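Side-chain contacts in xylosidase (Xanthomonas axonopodis pv. citri, PDB 6XN2), which probably hydrolyses beta-xylosidic linkages in xylo-oligosaccharides, as a family 43 glycoside hydrolase that binds xylose units in its active-site pocket: residues I311-Q315 with Q316-L320; H54-G58 with A59-Y63; A200-Q203 with T204-E207. All blocks are in the same frame, centred on the assembly; numbering follows the deposited sequence.

Contact 1 of 3, residues I311-Q315 with Q316-L320; sequences ICLFQ and QQWYL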
loop_
_atom_site.group_PDB
_atom_site.type_symbol
_atom_site.label_atom_id
_atom_site.label_comp_id
_atom_site.label_asym_id
_atom_site.label_seq_id
_atom_site.Cartn_x
_atom_site.Cartn_y
_atom_site.Cartn_z
ATOM N N ILE A 311 1.419 -4.971 6.217
ATOM C CA ILE A 311 1.616 -5.661 7.483
ATOM C C ILE A 311 0.953 -7.029 7.409
ATOM O O ILE A 311 -0.241 -7.142 7.115
ATOM C CB ILE A 311 1.044 -4.857 8.659
ATOM C CG1 ILE A 311 1.833 -3.560 8.854
ATOM C CG2 ILE A 311 1.028 -5.705 9.928
ATOM C CD1 ILE A 311 1.154 -2.573 9.777
ATOM N N CYS A 312 1.738 -8.068 7.650
ATOM C CA CYS A 312 1.214 -9.428 7.404
ATOM C C CYS A 312 1.723 -10.428 8.435
ATOM O O CYS A 312 2.874 -10.369 8.788
ATOM C CB CYS A 312 1.711 -9.870 6.039
ATOM S SG CYS A 312 1.164 -11.514 5.546
ATOM N N LEU A 313 0.846 -11.309 8.879
ATOM C CA LEU A 313 1.215 -12.357 9.849
ATOM C C LEU A 313 1.646 -13.601 9.082
ATOM O O LEU A 313 0.904 -14.041 8.234
ATOM C CB LEU A 313 -0.004 -12.653 10.717
ATOM C CG LEU A 313 0.158 -13.769 11.739
ATOM C CD1 LEU A 313 1.285 -13.461 12.694
ATOM C CD2 LEU A 313 -1.132 -13.972 12.494
ATOM N N PHE A 314 2.842 -14.096 9.370
ATOM C CA PHE A 314 3.378 -15.307 8.757
ATOM C C PHE A 314 3.840 -16.240 9.874
ATOM O O PHE A 314 4.843 -15.972 10.530
ATOM C CB PHE A 314 4.539 -14.977 7.818
ATOM C CG PHE A 314 4.920 -16.101 6.889
ATOM C CD1 PHE A 314 4.048 -17.149 6.642
ATOM C CD2 PHE A 314 6.150 -16.098 6.254
ATOM C CE1 PHE A 314 4.398 -18.178 5.778
ATOM C CE2 PHE A 314 6.509 -17.123 5.395
ATOM C CZ PHE A 314 5.631 -18.161 5.156
ATOM N N GLN A 315 3.103 -17.302 10.117
ATOM C CA GLN A 315 3.407 -18.225 11.182
ATOM C C GLN A 315 3.548 -17.545 12.559
ATOM O O GLN A 315 2.617 -16.983 13.078
ATOM C CB GLN A 315 4.581 -19.154 10.826
ATOM C CG GLN A 315 4.327 -20.014 9.603
ATOM C CD GLN A 315 5.386 -21.059 9.305
ATOM O OE1 GLN A 315 6.275 -21.279 10.071
ATOM N NE2 GLN A 315 5.266 -21.700 8.184
ATOM N N GLN A 316 4.723 -17.609 13.149
ATOM C CA GLN A 316 4.942 -17.049 14.479
ATOM C C GLN A 316 5.271 -15.568 14.540
ATOM O O GLN A 316 5.615 -15.061 15.585
ATOM C CB GLN A 316 6.073 -17.811 15.158
ATOM C CG GLN A 316 5.721 -19.270 15.396
ATOM C CD GLN A 316 6.846 -20.111 15.941
ATOM O OE1 GLN A 316 7.596 -20.700 15.214
ATOM N NE2 GLN A 316 6.929 -20.185 17.230
ATOM N N GLN A 317 5.080 -14.852 13.460
ATOM C CA GLN A 317 5.575 -13.475 13.424
ATOM C C GLN A 317 4.761 -12.538 12.534
ATOM O O GLN A 317 4.447 -12.881 11.394
ATOM C CB GLN A 317 7.031 -13.475 12.953
ATOM C CG GLN A 317 7.685 -12.113 12.943
ATOM C CD GLN A 317 7.816 -11.539 14.331
ATOM O OE1 GLN A 317 8.401 -12.163 15.217
ATOM N NE2 GLN A 317 7.260 -10.348 14.536
ATOM N N TRP A 318 4.417 -11.361 13.058
ATOM C CA TRP A 318 3.933 -10.268 12.211
ATOM C C TRP A 318 5.123 -9.588 11.562
ATOM O O TRP A 318 6.160 -9.395 12.199
ATOM C CB TRP A 318 3.140 -9.225 13.000
ATOM C CG TRP A 318 1.758 -9.607 13.377
ATOM C CD1 TRP A 318 1.355 -10.126 14.570
ATOM C CD2 TRP A 318 0.576 -9.461 12.581
ATOM N NE1 TRP A 318 0.001 -10.328 14.561
ATOM C CE2 TRP A 318 -0.504 -9.927 13.353
ATOM C CE3 TRP A 318 0.326 -8.985 11.288
ATOM C CZ2 TRP A 318 -1.816 -9.940 12.876
ATOM C CZ3 TRP A 318 -0.978 -9.001 10.816
ATOM C CH2 TRP A 318 -2.030 -9.470 11.609
ATOM N N TYR A 319 4.959 -9.151 10.344
ATOM C CA TYR A 319 6.011 -8.436 9.699
ATOM C C TYR A 319 5.537 -7.161 9.073
ATOM O O TYR A 319 4.429 -7.066 8.676
ATOM C CB TYR A 319 6.598 -9.253 8.568
ATOM C CG TYR A 319 7.265 -10.508 8.949
ATOM C CD1 TYR A 319 8.583 -10.533 9.288
ATOM C CD2 TYR A 319 6.584 -11.674 8.941
ATOM C CE1 TYR A 319 9.201 -11.696 9.622
ATOM C CE2 TYR A 319 7.184 -12.851 9.284
ATOM C CZ TYR A 319 8.494 -12.855 9.630
ATOM O OH TYR A 319 9.066 -14.019 9.954
ATOM N N LEU A 320 6.417 -6.178 9.074
ATOM C CA LEU A 320 6.246 -4.968 8.292
ATOM C C LEU A 320 7.021 -5.142 6.991
ATOM O O LEU A 320 8.224 -5.419 7.008
ATOM C CB LEU A 320 6.751 -3.732 9.050
ATOM C CG LEU A 320 6.731 -2.446 8.213
ATOM C CD1 LEU A 320 5.299 -2.026 7.981
ATOM C CD2 LEU A 320 7.542 -1.301 8.822
HETATM O O HOH W 1 7.431 -16.020 10.357
HETATM O O HOH W 2 7.757 -20.347 12.443
#

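Contact 2 of 3, residues H54-G58 with A59-Y63; sequences HVFDG and ALYIY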
loop_
_atom_site.group_PDB
_atom_site.type_symbol
_atom_site.label_atom_id
_atom_site.label_comp_id
_atom_site.label_asym_id
_atom_site.label_seq_id
_atom_site.Cartn_x
_atom_site.Cartn_y
_atom_site.Cartn_z
ATOM N N HIS A 54 0.935 -11.274 1.515
ATOM C CA HIS A 54 -0.220 -12.114 1.893
ATOM C C HIS A 54 0.244 -13.549 2.121
ATOM O O HIS A 54 1.196 -13.945 1.524
ATOM C CB HIS A 54 -1.250 -12.105 0.771
ATOM C CG HIS A 54 -1.936 -10.804 0.596
ATOM N ND1 HIS A 54 -3.141 -10.549 1.143
ATOM C CD2 HIS A 54 -1.593 -9.700 -0.075
ATOM C CE1 HIS A 54 -3.507 -9.343 0.830
ATOM N NE2 HIS A 54 -2.581 -8.804 0.103
ATOM N N VAL A 55 -0.449 -14.260 2.990
ATOM C CA VAL A 55 -0.179 -15.703 3.181
ATOM C C VAL A 55 -1.283 -16.427 2.424
ATOM O O VAL A 55 -2.405 -16.400 2.878
ATOM C CB VAL A 55 -0.160 -16.129 4.650
ATOM C CG1 VAL A 55 -0.165 -17.635 4.748
ATOM C CG2 VAL A 55 1.034 -15.560 5.377
ATOM N N PHE A 56 -0.929 -16.971 1.274
ATOM C CA PHE A 56 -1.867 -17.725 0.425
ATOM C C PHE A 56 -1.314 -19.133 0.281
ATOM O O PHE A 56 -0.151 -19.293 0.054
ATOM C CB PHE A 56 -1.935 -17.115 -0.968
ATOM C CG PHE A 56 -2.574 -15.760 -1.035
ATOM C CD1 PHE A 56 -3.556 -15.393 -0.141
ATOM C CD2 PHE A 56 -2.199 -14.850 -1.994
ATOM C CE1 PHE A 56 -4.142 -14.145 -0.206
ATOM C CE2 PHE A 56 -2.793 -13.609 -2.055
ATOM C CZ PHE A 56 -3.770 -13.264 -1.171
ATOM N N ASP A 57 -2.180 -20.106 0.484
ATOM C CA ASP A 57 -1.811 -21.489 0.305
ATOM C C ASP A 57 -0.545 -21.902 1.076
ATOM O O ASP A 57 0.318 -22.541 0.549
ATOM C CB ASP A 57 -1.718 -21.804 -1.192
ATOM C CG ASP A 57 -3.001 -21.493 -1.924
ATOM O OD1 ASP A 57 -4.046 -21.916 -1.423
ATOM O OD2 ASP A 57 -2.992 -20.826 -2.957
ATOM N N GLY A 58 -0.469 -21.500 2.327
ATOM C CA GLY A 58 0.648 -21.845 3.160
ATOM C C GLY A 58 1.977 -21.158 2.961
ATOM O O GLY A 58 2.894 -21.409 3.698
ATOM N N ALA A 59 2.091 -20.327 1.956
ATOM C CA ALA A 59 3.328 -19.589 1.700
ATOM C C ALA A 59 3.077 -18.087 1.654
ATOM O O ALA A 59 1.942 -17.641 1.468
ATOM C CB ALA A 59 3.972 -20.062 0.402
ATOM N N LEU A 60 4.137 -17.309 1.842
ATOM C CA LEU A 60 4.027 -15.859 1.811
ATOM C C LEU A 60 4.271 -15.358 0.398
ATOM O O LEU A 60 5.355 -15.549 -0.155
ATOM C CB LEU A 60 5.018 -15.212 2.777
ATOM C CG LEU A 60 4.987 -13.677 2.813
ATOM C CD1 LEU A 60 4.144 -13.195 3.975
ATOM C CD2 LEU A 60 6.394 -13.125 2.874
ATOM N N TYR A 61 3.242 -14.748 -0.186
ATOM C CA TYR A 61 3.343 -14.138 -1.509
ATOM C C TYR A 61 3.420 -12.622 -1.382
ATOM O O TYR A 61 2.705 -12.025 -0.583
ATOM C CB TYR A 61 2.149 -14.539 -2.381
ATOM C CG TYR A 61 2.200 -15.975 -2.818
ATOM C CD1 TYR A 61 1.703 -16.989 -2.006
ATOM C CD2 TYR A 61 2.756 -16.328 -4.040
ATOM C CE1 TYR A 61 1.759 -18.313 -2.408
ATOM C CE2 TYR A 61 2.809 -17.653 -4.447
ATOM C CZ TYR A 61 2.314 -18.636 -3.630
ATOM O OH TYR A 61 2.382 -19.954 -4.042
ATOM N N ILE A 62 4.300 -12.003 -2.157
ATOM C CA ILE A 62 4.417 -10.550 -2.140
ATOM C C ILE A 62 4.068 -9.992 -3.512
ATOM O O ILE A 62 4.540 -10.494 -4.541
ATOM C CB ILE A 62 5.830 -10.101 -1.739
ATOM C CG1 ILE A 62 6.272 -10.818 -0.462
ATOM C CG2 ILE A 62 5.881 -8.589 -1.573
ATOM C CD1 ILE A 62 7.742 -10.624 -0.143
ATOM N N TYR A 63 3.222 -8.966 -3.521
ATOM C CA TYR A 63 2.806 -8.315 -4.755
ATOM C C TYR A 63 3.283 -6.869 -4.716
ATOM O O TYR A 63 2.611 -5.997 -4.160
ATOM C CB TYR A 63 1.281 -8.402 -4.930
ATOM C CG TYR A 63 0.785 -9.835 -4.940
ATOM C CD1 TYR A 63 0.543 -10.517 -3.749
ATOM C CD2 TYR A 63 0.586 -10.517 -6.132
ATOM C CE1 TYR A 63 0.110 -11.846 -3.754
ATOM C CE2 TYR A 63 0.151 -11.842 -6.144
ATOM C CZ TYR A 63 -0.081 -12.501 -4.954
ATOM O OH TYR A 63 -0.512 -13.822 -4.962
HETATM O O HOH W 3 1.619 -21.719 -2.127
#

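Contact 3 of 3, residues A200-Q203 with T204-E207; sequences AYAQ and THQE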
loop_
_atom_site.group_PDB
_atom_site.type_symbol
_atom_site.label_atom_id
_atom_site.label_comp_id
_atom_site.label_asym_id
_atom_site.label_seq_id
_atom_site.Cartn_x
_atom_site.Cartn_y
_atom_site.Cartn_z
ATOM N N ALA A 200 -17.189 11.298 -6.949
ATOM C CA ALA A 200 -17.327 11.999 -8.219
ATOM C C ALA A 200 -16.187 12.975 -8.461
ATOM O O ALA A 200 -15.803 13.745 -7.570
ATOM C CB ALA A 200 -18.659 12.723 -8.276
ATOM N N TYR A 201 -15.666 12.961 -9.675
ATOM C CA TYR A 201 -14.563 13.809 -10.109
ATOM C C TYR A 201 -14.942 15.241 -10.485
ATOM O O TYR A 201 -15.939 15.462 -11.079
ATOM C CB TYR A 201 -13.842 13.179 -11.323
ATOM C CG TYR A 201 -12.799 14.046 -11.974
ATOM C CD1 TYR A 201 -11.532 14.111 -11.479
ATOM C CD2 TYR A 201 -13.137 14.938 -12.955
ATOM C CE1 TYR A 201 -10.601 14.952 -12.014
ATOM C CE2 TYR A 201 -12.213 15.784 -13.500
ATOM C CZ TYR A 201 -10.943 15.784 -13.017
ATOM O OH TYR A 201 -10.015 16.609 -13.522
ATOM N N ALA A 202 -14.141 16.190 -10.053
ATOM C CA ALA A 202 -14.284 17.550 -10.548
ATOM C C ALA A 202 -12.909 18.164 -10.714
ATOM O O ALA A 202 -12.052 18.024 -9.839
ATOM C CB ALA A 202 -15.134 18.386 -9.611
ATOM N N GLN A 203 -12.693 18.833 -11.842
ATOM C CA GLN A 203 -11.426 19.507 -12.091
ATOM C C GLN A 203 -11.103 20.544 -11.009
ATOM O O GLN A 203 -9.937 20.744 -10.663
ATOM C CB GLN A 203 -11.437 20.168 -13.471
ATOM C CG GLN A 203 -10.242 21.079 -13.735
ATOM C CD GLN A 203 -9.764 21.031 -15.174
ATOM O OE1 GLN A 203 -10.440 20.487 -16.050
ATOM N NE2 GLN A 203 -8.585 21.595 -15.422
ATOM N N THR A 204 -12.134 21.187 -10.463
ATOM C CA THR A 204 -11.930 22.243 -9.472
ATOM C C THR A 204 -11.891 21.704 -8.042
ATOM O O THR A 204 -11.668 22.464 -7.101
ATOM C CB THR A 204 -13.022 23.330 -9.556
ATOM O OG1 THR A 204 -14.280 22.791 -9.133
ATOM C CG2 THR A 204 -13.141 23.857 -10.977
ATOM N N HIS A 205 -12.123 20.404 -7.875
ATOM C CA HIS A 205 -11.908 19.764 -6.580
ATOM C C HIS A 205 -10.420 19.798 -6.235
ATOM O O HIS A 205 -9.602 19.232 -6.953
ATOM C CB HIS A 205 -12.395 18.311 -6.587
ATOM C CG HIS A 205 -13.864 18.140 -6.342
ATOM N ND1 HIS A 205 -14.673 19.157 -5.887
ATOM C CD2 HIS A 205 -14.664 17.055 -6.484
ATOM C CE1 HIS A 205 -15.914 18.708 -5.765
ATOM N NE2 HIS A 205 -15.934 17.438 -6.120
ATOM N N GLN A 206 -10.047 20.429 -5.157
ATOM C CA GLN A 206 -8.655 20.432 -4.758
ATOM C C GLN A 206 -8.497 19.902 -3.365
ATOM O O GLN A 206 -9.452 19.677 -2.702
ATOM C CB GLN A 206 -8.040 21.809 -4.875
ATOM C CG GLN A 206 -8.169 22.412 -6.241
ATOM C CD GLN A 206 -7.369 21.721 -7.317
ATOM O OE1 GLN A 206 -6.514 20.912 -7.052
ATOM N NE2 GLN A 206 -7.671 22.042 -8.550
ATOM N N GLU A 207 -7.263 19.692 -2.948
ATOM C CA GLU A 207 -6.953 19.203 -1.630
ATOM C C GLU A 207 -7.386 20.228 -0.635
ATOM O O GLU A 207 -7.163 21.367 -0.825
ATOM C CB GLU A 207 -5.451 19.023 -1.498
ATOM C CG GLU A 207 -4.998 18.320 -0.264
ATOM C CD GLU A 207 -3.499 18.276 -0.106
ATOM O OE1 GLU A 207 -2.799 18.005 -1.053
ATOM O OE2 GLU A 207 -3.045 18.513 0.992
HETATM O O HOH W 4 -17.917 15.546 -6.941
#

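Contact 1 of 3, residues I311-Q315 with Q316-L320
The indole of W318 lies against L313, whose CB stands 3.5 Å from the centroid of the six-membered ring and 4° off its normal, a CH-pi contact over the middle of one face. With CG beside the backbone N (chi1 -76°), the indole leans over the neighbouring strand 311-314. From the same side of the sheet, I311 CG2 meets W318 CE3 obliquely at 3.6 Å, the two side chains crossing at about a right angle, and I311 CG1 touches L320 CD1. H262, H264 and H344 bring further rings to the indole.

The two strands form an antiparallel beta-hairpin closed by a type II' turn from F314 to Q317, and belong to the sheet that strand 336-342 completes. C312 and Y319 are a hydrogen-bonded pair, and so are F314 and Q317; the bond from F314 N to Q317 O (2.9 Å) is nearly straight at 174°. On the face opposite W318, F314 CB abuts the edge of the Y319 ring at CE2, 3.7 Å away, while Q317 CG covers one ring face near its rim. A bend at chi2 lets Q317 NE2 donate to a lone pair of W318 O at 2.8 Å, the acceptor lying in the plane of the Q317 amide. Farther out, one water links Y319 OH to F314 O, and another donates to both Q315 OE1 and Q316 OE1.

Contact 2 of 3, residues H54-G58 with A59-Y63
H54 and Y61 form a hydrogen-bonded antiparallel pair, with H54 N to Y61 O and Y61 N to H54 O both at 2.8 Å, followed by the non-hydrogen-bonded pair V55-L60 and the hydrogen-bonded pair F56-A59. On the side of the sheet bearing the aromatics, F56 CB touches Y61 CD1 at 3.8 Å. F56 O lies in the plane of the Y61 ring at its edge, 3.3 Å from Y61 CE1. Diagonally across the strands, F56 CE2 approaches Y63 CE1 at 3.8 Å, and Y63 OH sits in the plane of the F56 ring, at its edge. With CG beside the backbone N (chi1 -68°), the F56 ring leans back toward H54, whose CB covers one face near the rim.

Polar ends are held from elsewhere: H54 NE2 by D121, Y63 OH by P152 O, and Y61 OH by R90. A water also joins Y61 OH (2.7 Å) to D57 O (3.1 Å), tying the ring to the turn. On the other side, V55 CG2 and L60 CD1 cross at about a right angle, 4.2 Å apart, where both also pack on C312 and F314. Positive phi at D57 (52°) and G58 (75°) marks the type I' turn from F56 to A59; this two-residue beta-hairpin joins the first two strands of a four-stranded antiparallel sheet, consistent with one blade of the family 43 five-bladed beta-propeller.

Contact 3 of 3, residues A200-Q203 with T204-E207
A chi1 of -83° sets CG of H205 beside its own backbone N, and a small chi2 turns the imidazole so that one face meets the methyl group of A202. CB of A202 stands 3.5 Å from the ring centroid and 14° off the normal, a CH-pi contact close to the ring axis; its nearest ring atom is H205 CD2, at 3.4 Å. The beta carbon of H205 is also near the A202 backbone, with H205 CB lying 3.3 Å from A202 O.

What folds the chain back is a type I beta turn from A202 to H205, with Q203 and T204 at its two central positions. Its closing bond runs from H205 N to A202 O at 3.1 Å, bent to 144° at the hydrogen; the donor stands well above the carbonyl plane and not on a lone pair. The turn follows the short strand 200-201, which pairs with strand 196-197, and A202 continues the backbone bonding with H195. At the imidazole edge, the A200 carbonyl oxygen lies in the ring plane, as does a water that donates to A200 O at 2.8 Å and is hydrogen-bonded to H205 NE2 at 2.9 Å. Past the turn, the side chain of Q206, bent at chi2, brings NE2 to 3.4 Å from Q203 O, at an angle too poor for a hydrogen bond, while Q206 O accepts one from R197.

From the N terminus, contact 2 comes first, its turn joining strands 47-56 and 59-67. Contact 3 follows, turning the chain after strand 200-201 on the way to strand 218-221, and contact 1 comes last, joining strands 310-314 and 317-324. The three are in series along the chain; none nests within or crosses another. Contacts 1 and 2 have centres 11 Å apart and pack together: F314 CE2 reaches L60 CB at 3.6 Å and C312 SG meets L60 CD1 at 3.8 Å, so the two hairpins' sheets meet, consistent with first and last propeller blades. Contact 3 lies across the chain's centre, its nearest atoms about 23 Å from contact 1 and about 25 Å from contact 2.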